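Long-range contact in 2-C-methyl-D-erythritol 4-phosphate cytidylyltransferase (Anaerococcus prevotii, PDB 4KT7), which probably catalyses the transfer of a cytidylyl group from CTP to 2-C-methyl-D-erythritol 4-phosphate, an early step of isoprenoid biosynthesis by the DXP pathway: residues A127-K141 with D203-N215. Sequence-based numbering, arbitrary orientation.
Sequences ALRKNKAVITATKSK and DEKVKVVHGEYSN
In the central mixed sheet of this IspD-family cytidylyltransferase, strand 206-210 runs parallel to strand 133-139. Four backbone hydrogen bonds join the strands, starting with K207 N to A133 O, and a fifth, G211 N to A137 O (2.8 Å), follows just past the end of 206-210. On one face of the sheet, V206 CG1 packs 3.6 Å from I135 CG2, and A137 CB rests on V208 CG1. On the other, V209 CG2 touches both V134 CG1 (3.7 Å) and A127 CB. Here too the N131 amide lies against the start of the K207 chain, N131 CG 3.6 Å from K207 CB; its ND2 donates in the amide plane to a lone pair of A127 O (2.8 Å), while OD1 takes a hydrogen bond from Y152 of the second subunit. Replacing N131 with alanine is likely to deprive A127 O and that tyrosine of these partners and to leave K207 CB less covered. K207 NZ itself reaches D150 O of the second subunit. Beyond the end of strand 206-210, the Y213 ring packs on the last residues of strand 133-139 and on K141: T138 CG2 sits over one face, and K141, extended beyond CG, lays CE and NZ over the opposite one, NZ 4.4 Å from the centroid in a cation-pi contact. At the ring edge, Y213 OH donates to K139 O (2.6 Å). The tyrosine thus fastens the loop after 206-210 to the end of strand 133-139.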
loop_
_atom_site.group_PDB
_atom_site.type_symbol
_atom_site.label_atom_id
_atom_site.label_comp_id
_atom_site.label_asym_id
_atom_site.label_seq_id
_atom_site.Cartn_x
_atom_site.Cartn_y
_atom_site.Cartn_z
ATOM N N ALA A 127 -18.105 16.116 5.581
ATOM C CA ALA A 127 -18.865 14.960 5.131
ATOM C C ALA A 127 -19.889 14.520 6.199
ATOM O O ALA A 127 -20.854 13.809 5.892
ATOM C CB ALA A 127 -17.937 13.818 4.765
ATOM N N LEU A 128 -19.691 14.956 7.446
ATOM C CA LEU A 128 -20.641 14.639 8.515
ATOM C C LEU A 128 -21.952 15.388 8.366
ATOM O O LEU A 128 -22.920 15.081 9.063
ATOM C CB LEU A 128 -20.052 14.938 9.888
ATOM C CG LEU A 128 -18.921 14.026 10.349
ATOM C CD1 LEU A 128 -18.195 14.730 11.487
ATOM C CD2 LEU A 128 -19.486 12.702 10.808
ATOM N N ARG A 129 -22.008 16.360 7.458
ATOM C CA ARG A 129 -23.251 17.099 7.254
ATOM C C ARG A 129 -24.398 16.182 6.823
ATOM O O ARG A 129 -25.547 16.369 7.239
ATOM C CB ARG A 129 -23.060 18.237 6.238
ATOM C CG ARG A 129 -24.277 19.170 6.140
ATOM C CD ARG A 129 -24.040 20.341 5.172
ATOM N NE ARG A 129 -23.591 19.863 3.863
ATOM C CZ ARG A 129 -24.407 19.564 2.858
ATOM N NH1 ARG A 129 -25.720 19.700 3.008
ATOM N NH2 ARG A 129 -23.908 19.139 1.702
ATOM N N LYS A 130 -24.091 15.173 6.010
ATOM C CA LYS A 130 -25.133 14.289 5.497
ATOM C C LYS A 130 -24.874 12.808 5.751
ATOM O O LYS A 130 -25.653 11.964 5.325
ATOM C CB LYS A 130 -25.318 14.520 3.997
ATOM C CG LYS A 130 -25.930 15.878 3.655
ATOM C CD LYS A 130 -25.564 16.302 2.242
ATOM C CE LYS A 130 -26.257 15.451 1.196
ATOM N NZ LYS A 130 -25.742 15.763 -0.173
ATOM N N ASN A 131 -23.784 12.480 6.431
ATOM C CA ASN A 131 -23.475 11.082 6.702
ATOM C C ASN A 131 -23.158 10.914 8.171
ATOM O O ASN A 131 -22.646 11.843 8.803
ATOM C CB ASN A 131 -22.257 10.656 5.892
ATOM C CG ASN A 131 -22.427 10.920 4.409
ATOM O OD1 ASN A 131 -23.122 10.176 3.711
ATOM N ND2 ASN A 131 -21.769 11.978 3.913
ATOM N N LYS A 132 -23.416 9.730 8.715
ATOM C CA LYS A 132 -23.122 9.505 10.126
ATOM C C LYS A 132 -21.789 8.816 10.350
ATOM O O LYS A 132 -21.345 8.692 11.485
ATOM C CB LYS A 132 -24.285 8.776 10.814
ATOM C CG LYS A 132 -25.580 9.595 10.764
ATOM C CD LYS A 132 -26.580 9.163 11.836
ATOM C CE LYS A 132 -27.598 10.278 12.069
ATOM N NZ LYS A 132 -28.401 10.089 13.323
ATOM N N ALA A 133 -21.149 8.384 9.262
ATOM C CA ALA A 133 -19.822 7.792 9.349
ATOM C C ALA A 133 -19.045 8.195 8.113
ATOM O O ALA A 133 -19.592 8.196 7.010
ATOM C CB ALA A 133 -19.916 6.280 9.442
ATOM N N VAL A 134 -17.777 8.562 8.311
ATOM C CA VAL A 134 -16.936 9.091 7.248
ATOM C C VAL A 134 -15.534 8.515 7.450
ATOM O O VAL A 134 -15.029 8.519 8.565
ATOM C CB VAL A 134 -16.847 10.627 7.360
ATOM C CG1 VAL A 134 -16.009 11.216 6.215
ATOM C CG2 VAL A 134 -18.260 11.268 7.386
ATOM N N ILE A 135 -14.901 8.005 6.396
ATOM C CA ILE A 135 -13.495 7.588 6.521
ATOM C C ILE A 135 -12.681 8.186 5.397
ATOM O O ILE A 135 -13.240 8.560 4.369
ATOM C CB ILE A 135 -13.341 6.058 6.465
ATOM C CG1 ILE A 135 -13.735 5.526 5.079
ATOM C CG2 ILE A 135 -14.219 5.408 7.519
ATOM C CD1 ILE A 135 -13.562 4.007 4.946
ATOM N N THR A 136 -11.364 8.304 5.589
ATOM C CA THR A 136 -10.486 8.807 4.527
ATOM C C THR A 136 -9.791 7.587 3.910
ATOM O O THR A 136 -9.433 6.667 4.633
ATOM C CB THR A 136 -9.433 9.782 5.080
ATOM O OG1 THR A 136 -8.904 9.238 6.292
ATOM C CG2 THR A 136 -10.057 11.116 5.384
ATOM N N ALA A 137 -9.592 7.578 2.593
ATOM C CA ALA A 137 -8.999 6.417 1.925
ATOM C C ALA A 137 -8.417 6.861 0.595
ATOM O O ALA A 137 -8.786 7.927 0.091
ATOM C CB ALA A 137 -10.068 5.307 1.718
ATOM N N THR A 138 -7.497 6.061 0.037
ATOM C CA THR A 138 -6.871 6.403 -1.246
ATOM C C THR A 138 -6.905 5.207 -2.180
ATOM O O THR A 138 -6.715 4.064 -1.736
ATOM C CB THR A 138 -5.404 6.840 -1.105
ATOM O OG1 THR A 138 -4.667 5.846 -0.372
ATOM C CG2 THR A 138 -5.290 8.228 -0.431
ATOM N N LYS A 139 -7.147 5.467 -3.465
ATOM C CA LYS A 139 -7.193 4.384 -4.429
ATOM C C LYS A 139 -5.853 3.670 -4.397
ATOM O O LYS A 139 -4.798 4.316 -4.370
ATOM C CB LYS A 139 -7.476 4.885 -5.841
ATOM C CG LYS A 139 -7.631 3.737 -6.836
ATOM C CD LYS A 139 -7.911 4.260 -8.244
ATOM C CE LYS A 139 -9.377 4.656 -8.386
ATOM N NZ LYS A 139 -9.566 5.526 -9.582
ATOM N N SER A 140 -5.883 2.344 -4.351
ATOM C CA SER A 140 -4.635 1.608 -4.228
ATOM C C SER A 140 -3.852 1.742 -5.513
ATOM O O SER A 140 -4.371 1.473 -6.612
ATOM C CB SER A 140 -4.887 0.128 -3.917
ATOM O OG SER A 140 -3.658 -0.582 -3.957
ATOM N N LYS A 141 -2.614 2.196 -5.371
ATOM C CA LYS A 141 -1.689 2.244 -6.482
ATOM C C LYS A 141 -1.087 0.876 -6.786
ATOM O O LYS A 141 -0.701 0.622 -7.913
ATOM C CB LYS A 141 -0.574 3.253 -6.199
ATOM C CG LYS A 141 -0.970 4.691 -6.447
ATOM C CD LYS A 141 0.251 5.623 -6.279
ATOM C CE LYS A 141 -0.132 7.084 -6.501
ATOM N NZ LYS A 141 0.989 8.049 -6.271
ATOM N N ASP A 203 -27.488 0.041 8.241
ATOM C CA ASP A 203 -27.747 0.512 6.889
ATOM C C ASP A 203 -27.287 1.946 6.694
ATOM O O ASP A 203 -27.392 2.484 5.587
ATOM C CB ASP A 203 -29.216 0.326 6.478
ATOM C CG ASP A 203 -30.158 1.255 7.215
ATOM O OD1 ASP A 203 -29.750 1.858 8.236
ATOM O OD2 ASP A 203 -31.325 1.370 6.765
ATOM N N GLU A 204 -26.760 2.559 7.759
ATOM C CA GLU A 204 -26.111 3.850 7.630
ATOM C C GLU A 204 -24.812 3.626 6.866
ATOM O O GLU A 204 -23.941 2.859 7.293
ATOM C CB GLU A 204 -25.806 4.470 9.001
ATOM C CG GLU A 204 -27.042 4.786 9.836
ATOM C CD GLU A 204 -27.305 3.736 10.905
ATOM O OE1 GLU A 204 -26.776 2.601 10.784
ATOM O OE2 GLU A 204 -28.031 4.045 11.880
ATOM N N LYS A 205 -24.676 4.297 5.734
ATOM C CA LYS A 205 -23.507 4.090 4.874
ATOM C C LYS A 205 -22.273 4.877 5.319
ATOM O O LYS A 205 -22.383 5.957 5.918
ATOM C CB LYS A 205 -23.866 4.404 3.413
ATOM C CG LYS A 205 -24.886 3.441 2.817
ATOM C CD LYS A 205 -24.615 3.177 1.329
ATOM C CE LYS A 205 -25.253 1.855 0.899
ATOM N NZ LYS A 205 -25.374 1.680 -0.578
ATOM N N VAL A 206 -21.094 4.318 5.039
ATOM C CA VAL A 206 -19.845 4.935 5.436
ATOM C C VAL A 206 -19.335 5.722 4.239
ATOM O O VAL A 206 -19.034 5.147 3.197
ATOM C CB VAL A 206 -18.793 3.879 5.876
ATOM C CG1 VAL A 206 -17.489 4.569 6.349
ATOM C CG2 VAL A 206 -19.359 2.993 6.970
ATOM N N LYS A 207 -19.262 7.044 4.381
ATOM C CA LYS A 207 -18.838 7.900 3.289
ATOM C C LYS A 207 -17.326 7.892 3.185
ATOM O O LYS A 207 -16.610 7.947 4.200
ATOM C CB LYS A 207 -19.331 9.339 3.503
ATOM C CG LYS A 207 -18.965 10.306 2.380
ATOM C CD LYS A 207 -19.803 10.003 1.120
ATOM C CE LYS A 207 -19.235 10.706 -0.107
ATOM N NZ LYS A 207 -20.120 10.465 -1.289
ATOM N N VAL A 208 -16.815 7.847 1.964
ATOM C CA VAL A 208 -15.377 7.837 1.790
ATOM C C VAL A 208 -14.935 9.199 1.299
ATOM O O VAL A 208 -15.510 9.744 0.361
ATOM C CB VAL A 208 -14.949 6.754 0.789
ATOM C CG1 VAL A 208 -13.445 6.777 0.610
ATOM C CG2 VAL A 208 -15.409 5.373 1.270
ATOM N N VAL A 209 -13.932 9.766 1.955
ATOM C CA VAL A 209 -13.335 11.017 1.509
ATOM C C VAL A 209 -11.952 10.685 0.966
ATOM O O VAL A 209 -11.214 9.918 1.595
ATOM C CB VAL A 209 -13.204 11.990 2.699
ATOM C CG1 VAL A 209 -12.164 13.065 2.430
ATOM C CG2 VAL A 209 -14.580 12.589 3.040
ATOM N N HIS A 210 -11.601 11.232 -0.197
ATOM C CA HIS A 210 -10.257 11.042 -0.746
ATOM C C HIS A 210 -9.199 11.538 0.233
ATOM O O HIS A 210 -9.208 12.705 0.655
ATOM C CB HIS A 210 -10.087 11.762 -2.087
ATOM C CG HIS A 210 -10.868 11.148 -3.207
ATOM N ND1 HIS A 210 -10.545 9.924 -3.756
ATOM C CD2 HIS A 210 -11.950 11.595 -3.891
ATOM C CE1 HIS A 210 -11.402 9.638 -4.722
ATOM N NE2 HIS A 210 -12.262 10.635 -4.825
ATOM N N GLY A 211 -8.286 10.644 0.595
ATOM C CA GLY A 211 -7.196 10.994 1.479
ATOM C C GLY A 211 -5.975 11.458 0.707
ATOM O O GLY A 211 -6.051 11.844 -0.468
ATOM N N GLU A 212 -4.835 11.422 1.373
ATOM C CA GLU A 212 -3.610 11.917 0.794
ATOM C C GLU A 212 -2.594 10.791 0.778
ATOM O O GLU A 212 -2.464 10.070 1.759
ATOM C CB GLU A 212 -3.120 13.133 1.596
ATOM C CG GLU A 212 -3.975 14.388 1.325
ATOM C CD GLU A 212 -3.885 15.462 2.413
ATOM O OE1 GLU A 212 -3.166 15.262 3.422
ATOM O OE2 GLU A 212 -4.563 16.507 2.263
ATOM N N TYR A 213 -1.891 10.623 -0.345
ATOM C CA TYR A 213 -0.890 9.570 -0.431
ATOM C C TYR A 213 0.259 9.873 0.523
ATOM O O TYR A 213 0.887 8.966 1.057
ATOM C CB TYR A 213 -0.398 9.376 -1.878
ATOM C CG TYR A 213 -1.430 8.680 -2.740
ATOM C CD1 TYR A 213 -1.688 7.327 -2.582
ATOM C CD2 TYR A 213 -2.159 9.384 -3.701
ATOM C CE1 TYR A 213 -2.658 6.678 -3.355
ATOM C CE2 TYR A 213 -3.131 8.746 -4.482
ATOM C CZ TYR A 213 -3.365 7.393 -4.309
ATOM O OH TYR A 213 -4.312 6.763 -5.082
ATOM N N SER A 214 0.510 11.159 0.743
ATOM C CA SER A 214 1.544 11.588 1.680
ATOM C C SER A 214 1.204 11.306 3.151
ATOM O O SER A 214 2.082 11.358 4.004
ATOM C CB SER A 214 1.822 13.085 1.500
ATOM O OG SER A 214 0.610 13.827 1.580
ATOM N N ASN A 215 -0.061 11.014 3.445
ATOM C CA ASN A 215 -0.515 10.843 4.836
ATOM C C ASN A 215 -0.164 9.449 5.390
ATOM O O ASN A 215 -1.042 8.664 5.772
ATOM C CB ASN A 215 -2.018 11.103 4.914
ATOM C CG ASN A 215 -2.550 11.142 6.337
ATOM O OD1 ASN A 215 -1.802 11.393 7.300
ATOM N ND2 ASN A 215 -3.865 10.908 6.477
HETATM O O HOH W 1 -24.298 7.815 7.062
HETATM O O HOH W 2 -28.011 6.719 13.703
HETATM O O HOH W 3 -7.741 8.462 -3.987
#